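Local coordinates for protein beta-N-acetylhexosaminidase (Bacteroides fragilis, PDB 4PYS) that probably hydrolyses terminal beta-linked N-acetylhexosamine residues from glycans, as a family 20 glycoside hydrolase with a TIM-barrel catalytic domain, at residues Lys49-Ser54 and Arg115-Pro120; Ile43-Glu48 and Gly98-Ile103; Glu78-Arg83 and Gln460-Gly465. All blocks are in the same frame, centred on the assembly; numbering follows the deposited sequence.

Contact 1 (Lys49-Ser54 and Arg115-Pro120); sequences KLVPES and RGLIFP
Val51 and Leu117 make the tighter half of this contact: Val51 CG2 lies 3.5 Å from Leu117 CD1, the two side chains meeting obliquely. The setting is the alpha/beta domain that accompanies the catalytic barrel in family 20 hexosaminidases, and here the loop leaving helix 43-49 meets the start of strand 117-126. The other methyl of Leu117, CD2, faces Leu50 CD2 at 4.2 Å, with those side chains at roughly a right angle. Leu117 thus forks, offering one methyl to each of two consecutive loop residues. No hydrogen bond joins the segments; the contact is wholly apolar.

Leu50 is the first residue to abandon helical geometry after helix 43-49, and the chain turns there to bring Val51 alongside. Leu50 also packs on Ile103 of helix 96-109, and Val51 on Phe46. On the strand side, backbone hydrogen bonds with Leu27 and Leu25 hold Leu117 and Phe119 in the sheet. In Val51, CG1 takes the place anti to the backbone N (chi1 -179°), which leaves CG2, the methyl beside that nitrogen, to meet Leu117 CD1.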
loop_
_atom_site.group_PDB
_atom_site.type_symbol
_atom_site.label_atom_id
_atom_site.label_comp_id
_atom_site.label_asym_id
_atom_site.label_seq_id
_atom_site.Cartn_x
_atom_site.Cartn_y
_atom_site.Cartn_z
ATOM N N LYS A 49 -14.565 12.776 9.509
ATOM C CA LYS A 49 -14.361 13.511 8.259
ATOM C C LYS A 49 -15.545 14.380 7.844
ATOM O O LYS A 49 -15.372 15.346 7.098
ATOM C CB LYS A 49 -14.026 12.549 7.117
ATOM C CG LYS A 49 -12.766 11.691 7.315
ATOM C CD LYS A 49 -11.510 12.537 7.529
ATOM C CE LYS A 49 -10.239 11.681 7.354
ATOM N NZ LYS A 49 -8.998 12.402 7.843
ATOM N N LEU A 50 -16.741 14.049 8.328
ATOM C CA LEU A 50 -17.960 14.710 7.850
ATOM C C LEU A 50 -18.790 15.387 8.945
ATOM O O LEU A 50 -18.947 16.611 8.944
ATOM C CB LEU A 50 -18.819 13.717 7.054
ATOM C CG LEU A 50 -18.209 13.294 5.715
ATOM C CD1 LEU A 50 -18.917 12.087 5.131
ATOM C CD2 LEU A 50 -18.275 14.471 4.755
ATOM N N VAL A 51 -19.334 14.591 9.863
ATOM C CA VAL A 51 -20.200 15.117 10.925
ATOM C C VAL A 51 -19.822 14.476 12.248
ATOM O O VAL A 51 -19.879 13.252 12.370
ATOM C CB VAL A 51 -21.687 14.779 10.658
ATOM C CG1 VAL A 51 -22.587 15.355 11.762
ATOM C CG2 VAL A 51 -22.119 15.281 9.295
ATOM N N PRO A 52 -19.461 15.297 13.248
ATOM C CA PRO A 52 -19.100 14.782 14.575
ATOM C C PRO A 52 -20.256 14.005 15.189
ATOM O O PRO A 52 -21.406 14.406 15.006
ATOM C CB PRO A 52 -18.886 16.059 15.401
ATOM C CG PRO A 52 -18.674 17.152 14.411
ATOM C CD PRO A 52 -19.490 16.772 13.217
ATOM N N GLU A 53 -19.961 12.942 15.930
ATOM C CA GLU A 53 -21.001 12.155 16.590
ATOM C C GLU A 53 -21.959 13.012 17.431
ATOM O O GLU A 53 -23.143 12.687 17.562
ATOM C CB GLU A 53 -20.368 11.038 17.433
ATOM C CG GLU A 53 -21.369 10.150 18.177
ATOM C CD GLU A 53 -20.751 8.858 18.683
ATOM O OE1 GLU A 53 -19.514 8.707 18.586
ATOM O OE2 GLU A 53 -21.506 7.992 19.171
ATOM N N SER A 54 -21.460 14.119 17.978
ATOM C CA SER A 54 -22.279 14.986 18.825
ATOM C C SER A 54 -23.431 15.618 18.045
ATOM O O SER A 54 -24.426 16.042 18.632
ATOM C CB SER A 54 -21.427 16.087 19.469
ATOM O OG SER A 54 -20.949 16.991 18.485
ATOM N N ARG A 115 -20.722 26.671 6.391
ATOM C CA ARG A 115 -20.585 25.782 7.534
ATOM C C ARG A 115 -21.515 24.599 7.314
ATOM O O ARG A 115 -22.488 24.698 6.561
ATOM C CB ARG A 115 -20.958 26.508 8.828
ATOM N N GLY A 116 -21.222 23.483 7.968
ATOM C CA GLY A 116 -21.986 22.273 7.750
ATOM C C GLY A 116 -21.703 21.693 6.378
ATOM O O GLY A 116 -20.632 21.909 5.806
ATOM N N LEU A 117 -22.675 20.964 5.842
ATOM C CA LEU A 117 -22.492 20.253 4.588
ATOM C C LEU A 117 -23.470 20.750 3.528
ATOM O O LEU A 117 -24.626 21.056 3.828
ATOM C CB LEU A 117 -22.681 18.754 4.810
ATOM C CG LEU A 117 -21.718 18.073 5.782
ATOM C CD1 LEU A 117 -22.164 16.654 6.032
ATOM C CD2 LEU A 117 -20.309 18.081 5.227
ATOM N N ILE A 118 -22.991 20.854 2.292
ATOM C CA ILE A 118 -23.843 21.226 1.168
ATOM C C ILE A 118 -23.533 20.277 0.033
ATOM O O ILE A 118 -22.394 20.233 -0.449
ATOM C CB ILE A 118 -23.595 22.666 0.697
ATOM C CG1 ILE A 118 -23.954 23.660 1.801
ATOM C CG2 ILE A 118 -24.417 22.959 -0.554
ATOM C CD1 ILE A 118 -23.905 25.101 1.358
ATOM N N PHE A 119 -24.539 19.508 -0.375
ATOM C CA PHE A 119 -24.350 18.483 -1.395
ATOM C C PHE A 119 -25.243 18.735 -2.598
ATOM O O PHE A 119 -26.469 18.676 -2.485
ATOM C CB PHE A 119 -24.688 17.102 -0.837
ATOM C CG PHE A 119 -23.763 16.635 0.250
ATOM C CD1 PHE A 119 -22.427 16.371 -0.021
ATOM C CD2 PHE A 119 -24.238 16.430 1.538
ATOM C CE1 PHE A 119 -21.577 15.926 0.980
ATOM C CE2 PHE A 119 -23.397 15.978 2.544
ATOM C CZ PHE A 119 -22.066 15.726 2.266
ATOM N N PRO A 120 -24.637 19.007 -3.763
ATOM C CA PRO A 120 -25.467 19.156 -4.966
ATOM C C PRO A 120 -26.174 17.846 -5.250
ATOM O O PRO A 120 -25.592 16.785 -5.025
ATOM C CB PRO A 120 -24.444 19.460 -6.066
ATOM C CG PRO A 120 -23.271 20.086 -5.325
ATOM C CD PRO A 120 -23.220 19.348 -4.006
#

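Contact 2 (Ile43-Glu48 and Gly98-Ile103); sequences IRLFYE and GFIYAI
Leu45 and Phe46 face Ile100 and Ile103 from helical turns held by 2.9 Å backbone bonds, Tyr47 N to Ile43 O and Ala102 N to Gly98 O. This is a helix-helix contact within the alpha/beta domain of a family 20 hexosaminidase. The axes of the two short segments run nearly parallel, 9° apart in direction, and come within 9.8 Å of each other. Nothing polar passes between them.

Leu45 enters between the two isoleucines. Its CD2 touches Ile100 CG2 at 3.7 Å, where the two side chains are roughly perpendicular, and also Ile103 CG2 at 4.0 Å, where they run antiparallel, side by side. In Leu45, CG stands opposite the backbone N across the CA-CB bond (chi1 -176°), which carries the branched end to the neighbouring helix. Ile103 spans two positions: its CG2 methyl serves Leu45, while CD1 reaches Phe46. Ile103 CG1 sits at the edge of the Phe46 ring, near its plane. The ring also meets Trp69 almost perpendicularly and touches Val56.

Both helices rest on strands of the same mixed sheet, Phe46 and Tyr47 touching Val56 of strand 56-58 and Ala102 lying against Val91, Tyr80 and Ile82. The first helix is also tied by salt bridges from Arg44 to Asp215 and from Glu48 to Arg216, and Tyr101 OH of the second is hydrogen-bonded to Met161 O, so both helices are joined to the part of the chain that carries the catalytic barrel. At the apolar seam itself, the aliphatic stem of Phe46 does the touching, CB lying 3.8 Å from Ile103 CD1.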
loop_
_atom_site.group_PDB
_atom_site.type_symbol
_atom_site.label_atom_id
_atom_site.label_comp_id
_atom_site.label_asym_id
_atom_site.label_seq_id
_atom_site.Cartn_x
_atom_site.Cartn_y
_atom_site.Cartn_z
ATOM N N ILE A 43 -18.425 3.971 10.670
ATOM C CA ILE A 43 -18.948 5.197 11.249
ATOM C C ILE A 43 -17.892 6.102 11.903
ATOM O O ILE A 43 -18.071 7.318 11.958
ATOM C CB ILE A 43 -20.116 4.910 12.214
ATOM C CG1 ILE A 43 -21.067 6.104 12.246
ATOM C CG2 ILE A 43 -19.611 4.527 13.599
ATOM C CD1 ILE A 43 -21.558 6.510 10.860
ATOM N N ARG A 44 -16.798 5.525 12.395
ATOM C CA ARG A 44 -15.740 6.343 12.979
ATOM C C ARG A 44 -15.128 7.281 11.929
ATOM O O ARG A 44 -14.767 8.423 12.237
ATOM C CB ARG A 44 -14.667 5.471 13.634
ATOM C CG ARG A 44 -15.079 4.932 15.002
ATOM C CD ARG A 44 -13.928 4.226 15.706
ATOM N NE ARG A 44 -13.866 2.807 15.364
ATOM C CZ ARG A 44 -14.556 1.859 15.994
ATOM N NH1 ARG A 44 -15.366 2.183 16.996
ATOM N NH2 ARG A 44 -14.442 0.590 15.624
ATOM N N LEU A 45 -15.043 6.811 10.689
ATOM C CA LEU A 45 -14.523 7.646 9.602
ATOM C C LEU A 45 -15.487 8.784 9.280
ATOM O O LEU A 45 -15.069 9.918 9.024
ATOM C CB LEU A 45 -14.245 6.815 8.345
ATOM C CG LEU A 45 -13.601 7.550 7.165
ATOM C CD1 LEU A 45 -12.211 8.065 7.545
ATOM C CD2 LEU A 45 -13.518 6.651 5.931
ATOM N N PHE A 46 -16.779 8.475 9.288
ATOM C CA PHE A 46 -17.798 9.490 9.053
ATOM C C PHE A 46 -17.734 10.579 10.124
ATOM O O PHE A 46 -17.792 11.776 9.814
ATOM C CB PHE A 46 -19.196 8.846 9.036
ATOM C CG PHE A 46 -20.305 9.831 8.811
ATOM C CD1 PHE A 46 -20.680 10.182 7.520
ATOM C CD2 PHE A 46 -20.964 10.418 9.887
ATOM C CE1 PHE A 46 -21.687 11.100 7.301
ATOM C CE2 PHE A 46 -21.975 11.340 9.677
ATOM C CZ PHE A 46 -22.341 11.681 8.380
ATOM N N TYR A 47 -17.622 10.175 11.388
ATOM C CA TYR A 47 -17.562 11.146 12.482
ATOM C C TYR A 47 -16.314 12.023 12.376
ATOM O O TYR A 47 -16.325 13.204 12.721
ATOM C CB TYR A 47 -17.578 10.445 13.844
ATOM C CG TYR A 47 -18.867 9.721 14.183
ATOM C CD1 TYR A 47 -20.096 10.170 13.708
ATOM C CD2 TYR A 47 -18.851 8.585 14.986
ATOM C CE1 TYR A 47 -21.269 9.502 14.022
ATOM C CE2 TYR A 47 -20.011 7.916 15.305
ATOM C CZ TYR A 47 -21.219 8.379 14.820
ATOM O OH TYR A 47 -22.377 7.705 15.139
ATOM N N GLU A 48 -15.232 11.436 11.896
ATOM C CA GLU A 48 -13.970 12.150 11.792
ATOM C C GLU A 48 -13.928 13.135 10.619
ATOM O O GLU A 48 -13.331 14.211 10.723
ATOM C CB GLU A 48 -12.833 11.133 11.662
ATOM C CG GLU A 48 -11.447 11.745 11.605
ATOM C CD GLU A 48 -10.373 10.700 11.368
ATOM O OE1 GLU A 48 -10.323 9.700 12.122
ATOM O OE2 GLU A 48 -9.583 10.884 10.420
ATOM N N GLY A 98 -17.441 -0.496 0.623
ATOM C CA GLY A 98 -18.274 0.401 -0.162
ATOM C C GLY A 98 -18.724 1.623 0.611
ATOM O O GLY A 98 -18.703 2.728 0.084
ATOM N N PHE A 99 -19.123 1.440 1.872
ATOM C CA PHE A 99 -19.553 2.580 2.680
ATOM C C PHE A 99 -18.396 3.538 2.933
ATOM O O PHE A 99 -18.565 4.755 2.948
ATOM C CB PHE A 99 -20.117 2.098 4.024
ATOM C CG PHE A 99 -21.512 1.528 3.940
ATOM C CD1 PHE A 99 -22.546 2.241 3.329
ATOM C CD2 PHE A 99 -21.797 0.281 4.492
ATOM C CE1 PHE A 99 -23.849 1.710 3.277
ATOM C CE2 PHE A 99 -23.088 -0.261 4.427
ATOM C CZ PHE A 99 -24.112 0.465 3.820
ATOM N N ILE A 100 -17.214 2.988 3.149
ATOM C CA ILE A 100 -16.041 3.828 3.363
ATOM C C ILE A 100 -15.719 4.649 2.118
ATOM O O ILE A 100 -15.442 5.854 2.196
ATOM C CB ILE A 100 -14.842 2.970 3.809
ATOM C CG1 ILE A 100 -15.078 2.541 5.261
ATOM C CG2 ILE A 100 -13.522 3.757 3.664
ATOM C CD1 ILE A 100 -14.174 1.476 5.752
ATOM N N TYR A 101 -15.802 4.016 0.959
ATOM C CA TYR A 101 -15.519 4.741 -0.266
ATOM C C TYR A 101 -16.608 5.762 -0.566
ATOM O O TYR A 101 -16.313 6.847 -1.069
ATOM C CB TYR A 101 -15.290 3.761 -1.430
ATOM C CG TYR A 101 -14.076 2.887 -1.176
ATOM C CD1 TYR A 101 -12.953 3.406 -0.544
ATOM C CD2 TYR A 101 -14.069 1.538 -1.531
ATOM C CE1 TYR A 101 -11.829 2.604 -0.285
ATOM C CE2 TYR A 101 -12.953 0.732 -1.281
ATOM C CZ TYR A 101 -11.841 1.280 -0.659
ATOM O OH TYR A 101 -10.731 0.492 -0.397
ATOM N N ALA A 102 -17.860 5.441 -0.241
ATOM C CA ALA A 102 -18.923 6.450 -0.351
ATOM C C ALA A 102 -18.624 7.661 0.527
ATOM O O ALA A 102 -18.851 8.802 0.125
ATOM C CB ALA A 102 -20.297 5.849 0.008
ATOM N N ILE A 103 -18.126 7.414 1.739
ATOM C CA ILE A 103 -17.759 8.501 2.635
ATOM C C ILE A 103 -16.643 9.335 2.028
ATOM O O ILE A 103 -16.680 10.555 2.108
ATOM C CB ILE A 103 -17.341 7.969 4.034
ATOM C CG1 ILE A 103 -18.591 7.514 4.800
ATOM C CG2 ILE A 103 -16.606 9.034 4.857
ATOM C CD1 ILE A 103 -18.278 6.640 6.020
#

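Contact 3 (Glu78-Arg83 and Gln460-Gly465); sequences EGYRIR and QMWHSG
The backbones of Glu78-Arg83 and Gln460-Gly465 stay well apart: even the nearest pair of CA atoms, those of Glu78 and Trp462, is separated by 10.7 Å. Glu78 has a positive phi of 66° in the turn before strand 80-84, while Trp462 closes helix 453-462, with His463 already outside helical geometry. The indole of Trp462 bridges the gap. Its CG lies anti to the backbone N (chi1 178°), and the six-membered ring reaches the turn.

There, Trp462 CH2 approaches Glu78 O at 3.8 Å, with the oxygen beside the ring edge and near its plane. This is packing rather than a hydrogen bond, and the buried Glu78 O has no hydrogen-bonding partner in the model; the slightly positive rim of the indole is probably a tolerable neighbour for it. One atom along, Trp462 CZ2 meets Tyr80 CE1 at 4.1 Å, the two aromatic side chains approaching obliquely.

The polar ends are held elsewhere: Trp462 NE1 is hydrogen-bonded to Asp126 OD1, Tyr80 OH and Ser105 OG share a hydrogen bond, and the Glu78 carboxylate forms a salt bridge with Arg133. Tyr101 of helix 96-109 meets the indole edge-to-face and also touches Glu78 and Tyr80, so the contact lies where that helix, strands 80-84 and 117-126, and the end of helix 453-462 converge between the two domains.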
loop_
_atom_site.group_PDB
_atom_site.type_symbol
_atom_site.label_atom_id
_atom_site.label_comp_id
_atom_site.label_asym_id
_atom_site.label_seq_id
_atom_site.Cartn_x
_atom_site.Cartn_y
_atom_site.Cartn_z
ATOM N N GLU A 78 -16.870 -3.794 -2.894
ATOM C CA GLU A 78 -16.333 -2.450 -2.714
ATOM C C GLU A 78 -17.109 -1.347 -3.438
ATOM O O GLU A 78 -16.674 -0.192 -3.445
ATOM C CB GLU A 78 -14.850 -2.377 -3.106
ATOM C CG GLU A 78 -13.991 -3.508 -2.553
ATOM C CD GLU A 78 -12.525 -3.269 -2.835
ATOM O OE1 GLU A 78 -12.058 -3.641 -3.940
ATOM O OE2 GLU A 78 -11.858 -2.689 -1.952
ATOM N N GLY A 79 -18.243 -1.688 -4.038
ATOM C CA GLY A 79 -19.005 -0.693 -4.784
ATOM C C GLY A 79 -19.998 0.054 -3.917
ATOM O O GLY A 79 -20.374 -0.417 -2.848
ATOM N N TYR A 80 -20.437 1.223 -4.373
ATOM C CA TYR A 80 -21.447 1.962 -3.625
ATOM C C TYR A 80 -22.318 2.765 -4.576
ATOM O O TYR A 80 -21.978 2.941 -5.755
ATOM C CB TYR A 80 -20.785 2.889 -2.594
ATOM C CG TYR A 80 -19.969 3.978 -3.243
ATOM C CD1 TYR A 80 -18.627 3.782 -3.550
ATOM C CD2 TYR A 80 -20.546 5.205 -3.555
ATOM C CE1 TYR A 80 -17.885 4.783 -4.173
ATOM C CE2 TYR A 80 -19.815 6.202 -4.178
ATOM C CZ TYR A 80 -18.487 5.987 -4.474
ATOM O OH TYR A 80 -17.772 6.986 -5.099
ATOM N N ARG A 81 -23.445 3.241 -4.061
ATOM C CA ARG A 81 -24.269 4.191 -4.788
ATOM C C ARG A 81 -24.636 5.289 -3.806
ATOM O O ARG A 81 -24.943 5.013 -2.638
ATOM C CB ARG A 81 -25.532 3.506 -5.328
ATOM C CG ARG A 81 -26.456 4.423 -6.127
ATOM C CD ARG A 81 -27.744 3.702 -6.535
ATOM N NE ARG A 81 -27.476 2.512 -7.343
ATOM C CZ ARG A 81 -27.514 1.265 -6.878
ATOM N NH1 ARG A 81 -27.830 1.030 -5.609
ATOM N NH2 ARG A 81 -27.241 0.243 -7.681
ATOM N N ILE A 82 -24.569 6.531 -4.268
ATOM C CA ILE A 82 -25.006 7.669 -3.465
ATOM C C ILE A 82 -26.105 8.372 -4.228
ATOM O O ILE A 82 -25.920 8.685 -5.404
ATOM C CB ILE A 82 -23.873 8.686 -3.252
ATOM C CG1 ILE A 82 -22.724 8.086 -2.427
ATOM C CG2 ILE A 82 -24.408 9.931 -2.550
ATOM C CD1 ILE A 82 -21.488 9.008 -2.319
ATOM N N ARG A 83 -27.249 8.608 -3.588
ATOM C CA ARG A 83 -28.272 9.472 -4.173
ATOM C C ARG A 83 -28.498 10.634 -3.235
ATOM O O ARG A 83 -28.900 10.437 -2.085
ATOM C CB ARG A 83 -29.589 8.726 -4.398
ATOM C CG ARG A 83 -29.556 7.752 -5.559
ATOM C CD ARG A 83 -30.832 6.919 -5.594
ATOM N NE ARG A 83 -30.774 5.833 -4.618
ATOM C CZ ARG A 83 -31.841 5.179 -4.179
ATOM N NH1 ARG A 83 -33.048 5.516 -4.622
ATOM N NH2 ARG A 83 -31.705 4.198 -3.295
ATOM N N GLN A 460 -5.721 5.237 -12.141
ATOM C CA GLN A 460 -5.539 4.001 -12.909
ATOM C C GLN A 460 -6.034 2.782 -12.136
ATOM O O GLN A 460 -6.578 1.843 -12.725
ATOM C CB GLN A 460 -4.054 3.858 -13.271
ATOM C CG GLN A 460 -3.656 4.839 -14.394
ATOM C CD GLN A 460 -2.166 4.901 -14.635
ATOM O OE1 GLN A 460 -1.371 4.397 -13.848
ATOM N NE2 GLN A 460 -1.780 5.537 -15.730
HETATM N N MSE A 461 -5.867 2.812 -10.816
HETATM C CA MSE A 461 -6.328 1.694 -9.984
HETATM C C MSE A 461 -7.840 1.639 -9.889
HETATM O O MSE A 461 -8.436 0.563 -9.937
HETATM C CB MSE A 461 -5.779 1.853 -8.571
HETATM C CG MSE A 461 -4.268 1.612 -8.447
HETATM SE SE MSE A 461 -3.697 2.186 -6.691
HETATM C CE MSE A 461 -1.758 2.022 -6.963
ATOM N N TRP A 462 -8.467 2.795 -9.702
ATOM C CA TRP A 462 -9.902 2.807 -9.388
ATOM C C TRP A 462 -10.826 3.025 -10.590
ATOM O O TRP A 462 -11.793 2.278 -10.798
ATOM C CB TRP A 462 -10.202 3.872 -8.305
ATOM C CG TRP A 462 -11.682 3.929 -8.016
ATOM C CD1 TRP A 462 -12.638 4.612 -8.729
ATOM C CD2 TRP A 462 -12.368 3.259 -6.963
ATOM N NE1 TRP A 462 -13.884 4.389 -8.176
ATOM C CE2 TRP A 462 -13.740 3.566 -7.082
ATOM C CE3 TRP A 462 -11.954 2.427 -5.913
ATOM C CZ2 TRP A 462 -14.705 3.070 -6.198
ATOM C CZ3 TRP A 462 -12.910 1.938 -5.028
ATOM C CH2 TRP A 462 -14.273 2.257 -5.175
ATOM N N HIS A 463 -10.551 4.065 -11.368
ATOM C CA HIS A 463 -11.473 4.489 -12.428
ATOM C C HIS A 463 -11.597 3.422 -13.518
ATOM O O HIS A 463 -10.606 2.790 -13.893
ATOM C CB HIS A 463 -10.975 5.816 -13.025
ATOM C CG HIS A 463 -11.817 6.337 -14.157
ATOM N ND1 HIS A 463 -11.271 6.723 -15.362
ATOM C CD2 HIS A 463 -13.151 6.549 -14.263
ATOM C CE1 HIS A 463 -12.231 7.146 -16.168
ATOM N NE2 HIS A 463 -13.383 7.050 -15.527
ATOM N N SER A 464 -12.815 3.212 -13.996
ATOM C CA SER A 464 -13.093 2.318 -15.117
ATOM C C SER A 464 -12.243 2.720 -16.326
ATOM O O SER A 464 -11.857 3.887 -16.461
ATOM C CB SER A 464 -14.579 2.381 -15.489
ATOM O OG SER A 464 -15.427 2.215 -14.351
ATOM N N GLY A 465 -11.970 1.768 -17.215
ATOM C CA GLY A 465 -11.181 2.063 -18.402
ATOM C C GLY A 465 -11.991 2.791 -19.464
ATOM O O GLY A 465 -12.199 2.254 -20.557
#

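In the fold
From the N terminus, the chain passes three strands and then lays down 43-48 and, directly after it, 49-54. Then come 78-83, 98-103 and 115-120, and only far later 460-465. Contact 2 closes a loop of about fifty residues and contact 1 one of about sixty; the two cross rather than nest, since 49-54 lies inside the first loop and 115-120 beyond it. Contact 3 starts inside both loops and ends some 377 residues on, so it crosses each of them. Contacts 1 and 2 tie helices, loop and strand together within one domain, their centres about 12 Å apart; contact 3 joins that domain's sheet to the end of helix 453-462, in the catalytic domain.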